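Local coordinates for protein CysE, serine acetyltransferase (Brucella abortus, PDB 4HZD) that probably catalyses acetyl transfer from acetyl-coenzyme A to L-serine in cysteine biosynthesis, as a serine acetyltransferase with a left-handed parallel beta-helix that binds coenzyme A, at residues P49-A54 with H89-D94; A157-S162 with T177-D182; R24-E29 with R107-V112. All blocks are in the same frame, centred on the assembly; numbering follows the deposited sequence.

Contact 1: P49-A54 with H89-D94; sequences PSLEEA and HVLRVD
The helical N-terminal part of serine acetyltransferase is built from helices packed through their flanks, and here the first turn of helix 51-63 meets the early part of helix 87-101. Ser50 is the N-cap of the former: its OG, at a chi1 of 69°, accepts from Glu53 N at 3.2 Å and closes the first turn. The two residues that follow the cap, Leu51 and Glu52, make the contact, one apolar and the other charged. At CB Leu51 points toward the other helix, with CG anti to its backbone N. Its CD2 rests 3.8 Å from Leu91 CD1, and the two leucines run alongside each other head to tail. The same CD2 lies over the centre of one face of the Arg92 guanidinium, 4.0 Å from Arg92 CZ, so a methyl serves as a floor for a flat cation. Glu52 bends at chi2 (86°) and crosses Arg92 at about a right angle. Its OE2 takes a hydrogen bond from Arg92 NH1 at 2.9 Å, the short link of a salt bridge. The donor keeps near its own guanidinium plane but meets OE2 from above the carboxylate, and the two planes stand 49° apart. The grip is therefore single rather than a flat two-pronged pairing. Farther back, Glu52 CG packs 3.9 Å from Leu91 CD2, so aliphatic carbon lies beneath the charged pair. Ser88 helps to fix both partners, with its OG to Glu52 OE2 and its carbonyl to Arg92 NH1, while Asp17 holds Arg92 NH2 in a second salt bridge. Helix 18-33 closes over the junction, with Ile19 against Leu51 and Arg92, and Trp20 and Ile23 against Leu51; on helix 87-101, Asp94 reaches Arg125 of helix 116-132.

Contact 2: A157-S162 with T177-D182; sequences AARLGS and TAVVED
Ala178 O is the best-held polar atom, gripped by one backbone N-H and approached by one water. Arg159 N donates to it at 3.0 Å in the carbonyl plane; the water, whose protons are contested by other acceptors, lies 2.8 Å from Ala178 O and also reaches Ala157 O. Ala158 CA adds a weaker C-H contact. The next link runs the other way: Val180 N gives a nearly straight bond (175°) to Arg159 O at 2.8 Å, almost along the C=O axis. This alternation is that of parallel strands, 159-160 beside 179-180, stacked as successive coils of the left-handed beta-helix. Partners in register point to the same face. Leu160 lies beside Val180, CD2 touching CG2 at 3.6 Å; on the other face Arg159 bends at chi2 and chi3 so that a face of its guanidinium lies against Val179 CG2. A weak, strongly bent bond from Gly161 N to Val180 O follows, and after it Asp182 OD1, approached from above the carboxylate plane, accepts from Ser162 N at 2.9 Å. OD1 also sits 3.3 Å from Gly161 CA, an approach that the missing beta carbon allows. A second water joins Ser162 O to Glu181 O. Strand 179-180 continues the sheet through Val179 to Pro204 and Ile206, while helix 116-132 packs against strand 159-160, His124 bonding Ala158 O and Arg125 the carbonyls of Leu160 and Gly161.

Contact 3: R24-E29 with R107-V112; sequences RAEAEE and RFMDPV
Glu26 and Met109 reach across from opposite sides and lie alongside, head to tail, each ending beside the backbone from which the other springs. Glu26 is extended beyond CG (chi2 154°), which carries its carboxylate to the backbone N of Met109. There OE1 uses its syn lone pair to accept from Met109 N at 3.2 Å, with a bent N-H...O angle of 142°. Met109 goes the other way: CG is anti to its own N, and the turn at chi3 lays the thioether along helix 18-33. Its SD lies 3.7 Å from Ala27 CB, while CE is 3.7 Å from Glu26 O. Arg107 runs counter to Glu26 as well, offering aliphatic carbon rather than charge, with CB 3.6 Å from Glu26 CD. The guanidinium turns instead to Asp110, in a salt bridge that grips OD1 side-on with two nitrogens, NE at 3.0 Å and NH2 at 2.7 Å from Asp110 OD1, both near the guanidinium plane. Phe108 N, buried in the contact, has no partner in the model. Arg107 NH1 carries on to a salt bridge with Asp137 of the second subunit, whose Tyr140 packs on Arg107 and Asp110, so this corner belongs to a subunit interface. Phe108 wedges its ring between helix 87-101, at Ile95 and Tyr99, and helix 18-33, at Ile19 and Ile23; Ala27 and Val112 both lean on Ile45 of helix 38-46.

Contacts 1 and 3 lie in the helical N-terminal part, contact 2 between the first coils of the beta-helix. Along the chain, contact 1 is nested inside the long loop closed by contact 3, and contact 2 follows after both. Contacts 1 and 3 have centres about 13 Å apart and touch, Leu51 CD1 meeting Val112 CG2 at 4.1 Å, so they share one helical core. Contact 2 lies about 19 Å from contact 1, centre to centre, yet meets it where Val90 and Val93 pack on Ser162, joining helix 87-101 to the first coil. Contact 3, about 28 Å from contact 2 between centres, faces another subunit; coenzyme A is bound by the beta-helix.

Contact 1: P49-A54 with H89-D94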
loop_
_atom_site.group_PDB
_atom_site.type_symbol
_atom_site.label_atom_id
_atom_site.label_comp_id
_atom_site.label_asym_id
_atom_site.label_seq_id
_atom_site.Cartn_x
_atom_site.Cartn_y
_atom_site.Cartn_z
ATOM N N PRO A 49 -15.101 -5.415 -19.832
ATOM C CA PRO A 49 -15.956 -5.790 -20.971
ATOM C C PRO A 49 -17.076 -6.774 -20.599
ATOM O O PRO A 49 -17.827 -7.190 -21.491
ATOM C CB PRO A 49 -14.983 -6.479 -21.936
ATOM C CG PRO A 49 -13.941 -7.066 -21.045
ATOM C CD PRO A 49 -13.815 -6.141 -19.835
ATOM N N SER A 50 -17.192 -7.150 -19.317
ATOM C CA SER A 50 -18.242 -8.100 -18.923
ATOM C C SER A 50 -18.584 -7.988 -17.439
ATOM O O SER A 50 -17.771 -7.521 -16.628
ATOM C CB SER A 50 -17.830 -9.552 -19.271
ATOM O OG SER A 50 -16.747 -10.016 -18.460
ATOM N N LEU A 51 -19.796 -8.406 -17.087
ATOM C CA LEU A 51 -20.197 -8.447 -15.694
ATOM C C LEU A 51 -19.290 -9.383 -14.912
ATOM O O LEU A 51 -18.885 -9.052 -13.806
ATOM C CB LEU A 51 -21.681 -8.839 -15.589
ATOM C CG LEU A 51 -22.284 -9.003 -14.187
ATOM C CD1 LEU A 51 -22.186 -7.713 -13.355
ATOM C CD2 LEU A 51 -23.742 -9.374 -14.367
ATOM N N GLU A 52 -18.929 -10.532 -15.501
ATOM C CA GLU A 52 -18.029 -11.482 -14.831
ATOM C C GLU A 52 -16.720 -10.826 -14.427
ATOM O O GLU A 52 -16.231 -11.004 -13.299
ATOM C CB GLU A 52 -17.717 -12.667 -15.746
ATOM C CG GLU A 52 -18.877 -13.601 -16.018
ATOM C CD GLU A 52 -19.792 -13.187 -17.186
ATOM O OE1 GLU A 52 -19.704 -12.075 -17.755
ATOM O OE2 GLU A 52 -20.659 -13.999 -17.534
ATOM N N GLU A 53 -16.152 -10.067 -15.348
ATOM C CA GLU A 53 -14.901 -9.362 -15.083
ATOM C C GLU A 53 -15.045 -8.246 -14.050
ATOM O O GLU A 53 -14.162 -8.084 -13.220
ATOM C CB GLU A 53 -14.243 -8.885 -16.369
ATOM C CG GLU A 53 -13.525 -10.007 -17.105
ATOM C CD GLU A 53 -13.200 -9.616 -18.534
ATOM O OE1 GLU A 53 -12.001 -9.532 -18.860
ATOM O OE2 GLU A 53 -14.152 -9.364 -19.323
ATOM N N ALA A 54 -16.156 -7.507 -14.070
ATOM C CA ALA A 54 -16.425 -6.532 -13.001
ATOM C C ALA A 54 -16.495 -7.159 -11.577
ATOM O O ALA A 54 -15.943 -6.571 -10.615
ATOM C CB ALA A 54 -17.724 -5.775 -13.284
ATOM N N HIS A 89 -24.193 -17.607 -15.255
ATOM C CA HIS A 89 -25.609 -17.637 -14.866
ATOM C C HIS A 89 -25.810 -17.591 -13.343
ATOM O O HIS A 89 -26.705 -16.870 -12.850
ATOM C CB HIS A 89 -26.276 -18.873 -15.460
ATOM C CG HIS A 89 -27.605 -19.218 -14.824
ATOM N ND1 HIS A 89 -28.734 -18.567 -15.120
ATOM C CD2 HIS A 89 -27.947 -20.191 -13.876
ATOM C CE1 HIS A 89 -29.757 -19.083 -14.402
ATOM N NE2 HIS A 89 -29.272 -20.080 -13.645
ATOM N N VAL A 90 -24.983 -18.348 -12.602
ATOM C CA VAL A 90 -25.092 -18.404 -11.136
ATOM C C VAL A 90 -24.973 -16.988 -10.551
ATOM O O VAL A 90 -25.812 -16.582 -9.731
ATOM C CB VAL A 90 -24.054 -19.354 -10.499
ATOM C CG1 VAL A 90 -24.040 -19.237 -8.984
ATOM C CG2 VAL A 90 -24.277 -20.814 -10.914
ATOM N N LEU A 91 -23.981 -16.209 -10.990
ATOM C CA LEU A 91 -23.762 -14.883 -10.366
ATOM C C LEU A 91 -24.935 -13.921 -10.680
ATOM O O LEU A 91 -25.299 -13.077 -9.864
ATOM C CB LEU A 91 -22.385 -14.282 -10.766
ATOM C CG LEU A 91 -22.178 -13.778 -12.191
ATOM C CD1 LEU A 91 -22.768 -12.387 -12.332
ATOM C CD2 LEU A 91 -20.708 -13.799 -12.623
ATOM N N ARG A 92 -25.489 -14.042 -11.879
ATOM C CA ARG A 92 -26.686 -13.309 -12.304
ATOM C C ARG A 92 -27.953 -13.677 -11.500
ATOM O O ARG A 92 -28.752 -12.793 -11.147
ATOM C CB ARG A 92 -26.924 -13.486 -13.825
ATOM C CG ARG A 92 -26.149 -12.473 -14.702
ATOM C CD ARG A 92 -26.136 -12.879 -16.184
ATOM N NE ARG A 92 -25.240 -12.045 -17.011
ATOM C CZ ARG A 92 -23.911 -12.212 -17.139
ATOM N NH1 ARG A 92 -23.255 -13.151 -16.461
ATOM N NH2 ARG A 92 -23.219 -11.406 -17.944
ATOM N N VAL A 93 -28.145 -14.959 -11.220
ATOM C CA VAL A 93 -29.260 -15.361 -10.340
ATOM C C VAL A 93 -29.023 -14.865 -8.890
ATOM O O VAL A 93 -29.964 -14.434 -8.210
ATOM C CB VAL A 93 -29.611 -16.865 -10.412
ATOM C CG1 VAL A 93 -30.026 -17.234 -11.829
ATOM C CG2 VAL A 93 -28.455 -17.739 -10.003
ATOM N N ASP A 94 -27.765 -14.883 -8.439
ATOM C CA ASP A 94 -27.433 -14.365 -7.101
ATOM C C ASP A 94 -27.698 -12.862 -7.003
ATOM O O ASP A 94 -28.186 -12.368 -5.979
ATOM C CB ASP A 94 -25.978 -14.681 -6.717
ATOM C CG ASP A 94 -25.740 -16.139 -6.389
ATOM O OD1 ASP A 94 -26.695 -16.939 -6.219
ATOM O OD2 ASP A 94 -24.560 -16.518 -6.293
#

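Contact 2: A157-S162 with T177-D182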
loop_
_atom_site.group_PDB
_atom_site.type_symbol
_atom_site.label_atom_id
_atom_site.label_comp_id
_atom_site.label_asym_id
_atom_site.label_seq_id
_atom_site.Cartn_x
_atom_site.Cartn_y
_atom_site.Cartn_z
ATOM N N ALA A 157 -15.403 -26.805 1.553
ATOM C CA ALA A 157 -16.081 -28.072 1.188
ATOM C C ALA A 157 -17.588 -27.938 1.281
ATOM O O ALA A 157 -18.318 -28.832 0.829
ATOM C CB ALA A 157 -15.608 -29.236 2.072
ATOM N N ALA A 158 -18.053 -26.825 1.860
ATOM C CA ALA A 158 -19.485 -26.552 1.952
ATOM C C ALA A 158 -20.032 -26.460 0.540
ATOM O O ALA A 158 -19.282 -26.135 -0.386
ATOM C CB ALA A 158 -19.788 -25.254 2.721
ATOM N N ARG A 159 -21.323 -26.777 0.364
ATOM C CA ARG A 159 -21.938 -26.670 -0.961
ATOM C C ARG A 159 -23.060 -25.641 -0.942
ATOM O O ARG A 159 -23.973 -25.737 -0.112
ATOM C CB ARG A 159 -22.416 -28.043 -1.458
ATOM C CG ARG A 159 -21.253 -28.986 -1.657
ATOM C CD ARG A 159 -21.465 -29.983 -2.775
ATOM N NE ARG A 159 -22.098 -31.240 -2.385
ATOM C CZ ARG A 159 -22.130 -31.780 -1.166
ATOM N NH1 ARG A 159 -21.543 -31.194 -0.126
ATOM N NH2 ARG A 159 -22.761 -32.938 -0.998
ATOM N N LEU A 160 -22.951 -24.626 -1.797
ATOM C CA LEU A 160 -23.947 -23.543 -1.837
ATOM C C LEU A 160 -24.622 -23.432 -3.196
ATOM O O LEU A 160 -23.945 -23.306 -4.230
ATOM C CB LEU A 160 -23.332 -22.190 -1.480
ATOM C CG LEU A 160 -22.556 -22.008 -0.170
ATOM C CD1 LEU A 160 -21.982 -20.596 -0.092
ATOM C CD2 LEU A 160 -23.462 -22.270 1.027
ATOM N N GLY A 161 -25.954 -23.434 -3.185
ATOM C CA GLY A 161 -26.730 -23.374 -4.423
ATOM C C GLY A 161 -26.744 -21.981 -5.022
ATOM O O GLY A 161 -26.106 -21.056 -4.520
ATOM N N SER A 162 -27.505 -21.816 -6.094
ATOM C CA SER A 162 -27.618 -20.509 -6.726
ATOM C C SER A 162 -28.835 -19.749 -6.219
ATOM O O SER A 162 -29.665 -20.297 -5.458
ATOM C CB SER A 162 -27.705 -20.674 -8.232
ATOM O OG SER A 162 -28.907 -21.320 -8.536
ATOM N N THR A 177 -19.412 -29.885 6.042
ATOM C CA THR A 177 -20.355 -30.798 5.407
ATOM C C THR A 177 -21.758 -30.217 5.238
ATOM O O THR A 177 -22.731 -30.962 4.988
ATOM C CB THR A 177 -20.449 -32.137 6.158
ATOM O OG1 THR A 177 -21.089 -31.921 7.426
ATOM C CG2 THR A 177 -19.027 -32.732 6.343
ATOM N N ALA A 178 -21.878 -28.902 5.410
ATOM C CA ALA A 178 -23.165 -28.215 5.098
ATOM C C ALA A 178 -23.485 -28.212 3.614
ATOM O O ALA A 178 -22.574 -28.128 2.742
ATOM C CB ALA A 178 -23.170 -26.785 5.614
ATOM N N VAL A 179 -24.791 -28.289 3.347
ATOM C CA VAL A 179 -25.349 -28.167 2.006
ATOM C C VAL A 179 -26.478 -27.129 2.050
ATOM O O VAL A 179 -27.385 -27.213 2.876
ATOM C CB VAL A 179 -25.884 -29.487 1.429
ATOM C CG1 VAL A 179 -26.394 -29.247 0.020
ATOM C CG2 VAL A 179 -24.801 -30.565 1.415
ATOM N N VAL A 180 -26.369 -26.122 1.191
ATOM C CA VAL A 180 -27.444 -25.178 0.987
ATOM C C VAL A 180 -27.909 -25.301 -0.464
ATOM O O VAL A 180 -27.113 -25.139 -1.388
ATOM C CB VAL A 180 -26.982 -23.721 1.273
ATOM C CG1 VAL A 180 -28.143 -22.749 1.128
ATOM C CG2 VAL A 180 -26.368 -23.611 2.646
ATOM N N GLU A 181 -29.198 -25.552 -0.665
ATOM C CA GLU A 181 -29.752 -25.654 -2.025
ATOM C C GLU A 181 -30.149 -24.280 -2.605
ATOM O O GLU A 181 -29.929 -23.269 -1.962
ATOM C CB GLU A 181 -30.904 -26.668 -2.043
ATOM C CG GLU A 181 -30.412 -28.076 -1.756
ATOM C CD GLU A 181 -31.515 -29.133 -1.698
ATOM O OE1 GLU A 181 -32.644 -28.916 -2.194
ATOM O OE2 GLU A 181 -31.237 -30.195 -1.129
ATOM N N ASP A 182 -30.717 -24.246 -3.810
ATOM C CA ASP A 182 -31.106 -22.972 -4.442
ATOM C C ASP A 182 -32.160 -22.166 -3.754
ATOM O O ASP A 182 -32.949 -22.687 -2.963
ATOM C CB ASP A 182 -31.548 -23.173 -5.896
ATOM C CG ASP A 182 -30.577 -23.977 -6.679
ATOM O OD1 ASP A 182 -29.394 -24.054 -6.274
ATOM O OD2 ASP A 182 -30.989 -24.545 -7.703
HETATM O O HOH W 1 -20.810 -30.189 1.956
HETATM O O HOH W 2 -29.413 -20.606 -2.414
#

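Contact 3: R24-E29 with R107-V112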
loop_
_atom_site.group_PDB
_atom_site.type_symbol
_atom_site.label_atom_id
_atom_site.label_comp_id
_atom_site.label_asym_id
_atom_site.label_seq_id
_atom_site.Cartn_x
_atom_site.Cartn_y
_atom_site.Cartn_z
ATOM N N ARG A 24 -24.090 -1.086 -16.145
ATOM C CA ARG A 24 -23.264 -0.114 -16.887
ATOM C C ARG A 24 -23.889 1.308 -16.874
ATOM O O ARG A 24 -23.194 2.299 -16.643
ATOM C CB ARG A 24 -23.034 -0.589 -18.325
ATOM C CG ARG A 24 -22.143 -1.834 -18.447
ATOM C CD ARG A 24 -21.714 -2.012 -19.928
ATOM N NE ARG A 24 -20.820 -0.931 -20.357
ATOM C CZ ARG A 24 -19.522 -0.865 -20.073
ATOM N NH1 ARG A 24 -18.943 -1.800 -19.335
ATOM N NH2 ARG A 24 -18.792 0.138 -20.528
ATOM N N ALA A 25 -25.198 1.389 -17.120
ATOM C CA ALA A 25 -25.904 2.676 -17.097
ATOM C C ALA A 25 -25.875 3.339 -15.703
ATOM O O ALA A 25 -25.638 4.561 -15.558
ATOM C CB ALA A 25 -27.333 2.476 -17.571
ATOM N N GLU A 26 -26.152 2.539 -14.681
ATOM C CA GLU A 26 -26.143 3.002 -13.284
ATOM C C GLU A 26 -24.746 3.497 -12.879
ATOM O O GLU A 26 -24.619 4.483 -12.140
ATOM C CB GLU A 26 -26.619 1.880 -12.341
ATOM C CG GLU A 26 -28.135 1.554 -12.365
ATOM C CD GLU A 26 -28.463 0.107 -11.937
ATOM O OE1 GLU A 26 -27.587 -0.606 -11.397
ATOM O OE2 GLU A 26 -29.613 -0.360 -12.153
ATOM N N ALA A 27 -23.691 2.819 -13.350
ATOM C CA ALA A 27 -22.336 3.218 -12.986
ATOM C C ALA A 27 -21.965 4.526 -13.656
ATOM O O ALA A 27 -21.314 5.378 -13.055
ATOM C CB ALA A 27 -21.308 2.123 -13.302
ATOM N N GLU A 28 -22.389 4.703 -14.902
ATOM C CA GLU A 28 -22.031 5.930 -15.594
ATOM C C GLU A 28 -22.754 7.141 -15.002
ATOM O O GLU A 28 -22.172 8.209 -14.867
ATOM C CB GLU A 28 -22.352 5.837 -17.072
ATOM C CG GLU A 28 -21.725 6.997 -17.824
ATOM C CD GLU A 28 -21.964 6.899 -19.306
ATOM O OE1 GLU A 28 -22.381 5.808 -19.780
ATOM O OE2 GLU A 28 -21.730 7.911 -19.990
ATOM N N GLU A 29 -24.032 6.953 -14.674
ATOM C CA GLU A 29 -24.835 8.016 -14.111
ATOM C C GLU A 29 -24.286 8.442 -12.747
ATOM O O GLU A 29 -24.254 9.639 -12.427
ATOM C CB GLU A 29 -26.288 7.579 -14.038
ATOM C CG GLU A 29 -27.256 8.740 -14.176
ATOM C CD GLU A 29 -27.132 9.493 -15.506
ATOM O OE1 GLU A 29 -26.571 8.965 -16.507
ATOM O OE2 GLU A 29 -27.614 10.644 -15.547
ATOM N N ARG A 107 -30.900 -1.270 -6.991
ATOM C CA ARG A 107 -30.111 -1.423 -8.226
ATOM C C ARG A 107 -29.361 -2.759 -8.321
ATOM O O ARG A 107 -28.845 -3.256 -7.323
ATOM C CB ARG A 107 -29.158 -0.214 -8.399
ATOM C CG ARG A 107 -29.849 1.166 -8.274
ATOM C CD ARG A 107 -28.838 2.307 -8.237
ATOM N NE ARG A 107 -27.843 2.071 -7.183
ATOM C CZ ARG A 107 -26.713 2.745 -7.053
ATOM N NH1 ARG A 107 -26.427 3.733 -7.903
ATOM N NH2 ARG A 107 -25.862 2.430 -6.073
ATOM N N PHE A 108 -29.318 -3.343 -9.523
ATOM C CA PHE A 108 -28.475 -4.506 -9.796
ATOM C C PHE A 108 -27.006 -4.245 -9.411
ATOM O O PHE A 108 -26.255 -5.168 -9.019
ATOM C CB PHE A 108 -28.553 -4.872 -11.278
ATOM C CG PHE A 108 -29.888 -5.374 -11.708
ATOM C CD1 PHE A 108 -30.483 -6.450 -11.058
ATOM C CD2 PHE A 108 -30.548 -4.792 -12.772
ATOM C CE1 PHE A 108 -31.722 -6.924 -11.429
ATOM C CE2 PHE A 108 -31.800 -5.267 -13.156
ATOM C CZ PHE A 108 -32.382 -6.343 -12.485
ATOM N N MET A 109 -26.605 -2.980 -9.497
ATOM C CA MET A 109 -25.211 -2.585 -9.183
ATOM C C MET A 109 -24.891 -2.677 -7.676
ATOM O O MET A 109 -23.718 -2.840 -7.297
ATOM C CB MET A 109 -24.971 -1.151 -9.670
ATOM C CG MET A 109 -23.518 -0.712 -9.582
ATOM S SD MET A 109 -23.280 0.818 -10.496
ATOM C CE MET A 109 -23.727 2.130 -9.393
ATOM N N ASP A 110 -25.927 -2.584 -6.825
ATOM C CA ASP A 110 -25.720 -2.551 -5.365
ATOM C C ASP A 110 -24.995 -3.802 -4.841
ATOM O O ASP A 110 -23.998 -3.662 -4.150
ATOM C CB ASP A 110 -27.021 -2.223 -4.570
ATOM C CG ASP A 110 -27.591 -0.839 -4.911
ATOM O OD1 ASP A 110 -26.826 0.077 -5.257
ATOM O OD2 ASP A 110 -28.817 -0.664 -4.874
ATOM N N PRO A 111 -25.482 -5.027 -5.157
ATOM C CA PRO A 111 -24.653 -6.182 -4.708
ATOM C C PRO A 111 -23.235 -6.255 -5.326
ATOM O O PRO A 111 -22.255 -6.618 -4.628
ATOM C CB PRO A 111 -25.472 -7.416 -5.148
ATOM C CG PRO A 111 -26.499 -6.883 -6.145
ATOM C CD PRO A 111 -26.779 -5.471 -5.702
ATOM N N VAL A 112 -23.138 -5.952 -6.615
ATOM C CA VAL A 112 -21.863 -6.032 -7.310
ATOM C C VAL A 112 -20.822 -5.155 -6.616
ATOM O O VAL A 112 -19.686 -5.605 -6.336
ATOM C CB VAL A 112 -22.018 -5.642 -8.785
ATOM C CG1 VAL A 112 -20.648 -5.573 -9.458
ATOM C CG2 VAL A 112 -22.920 -6.658 -9.479
#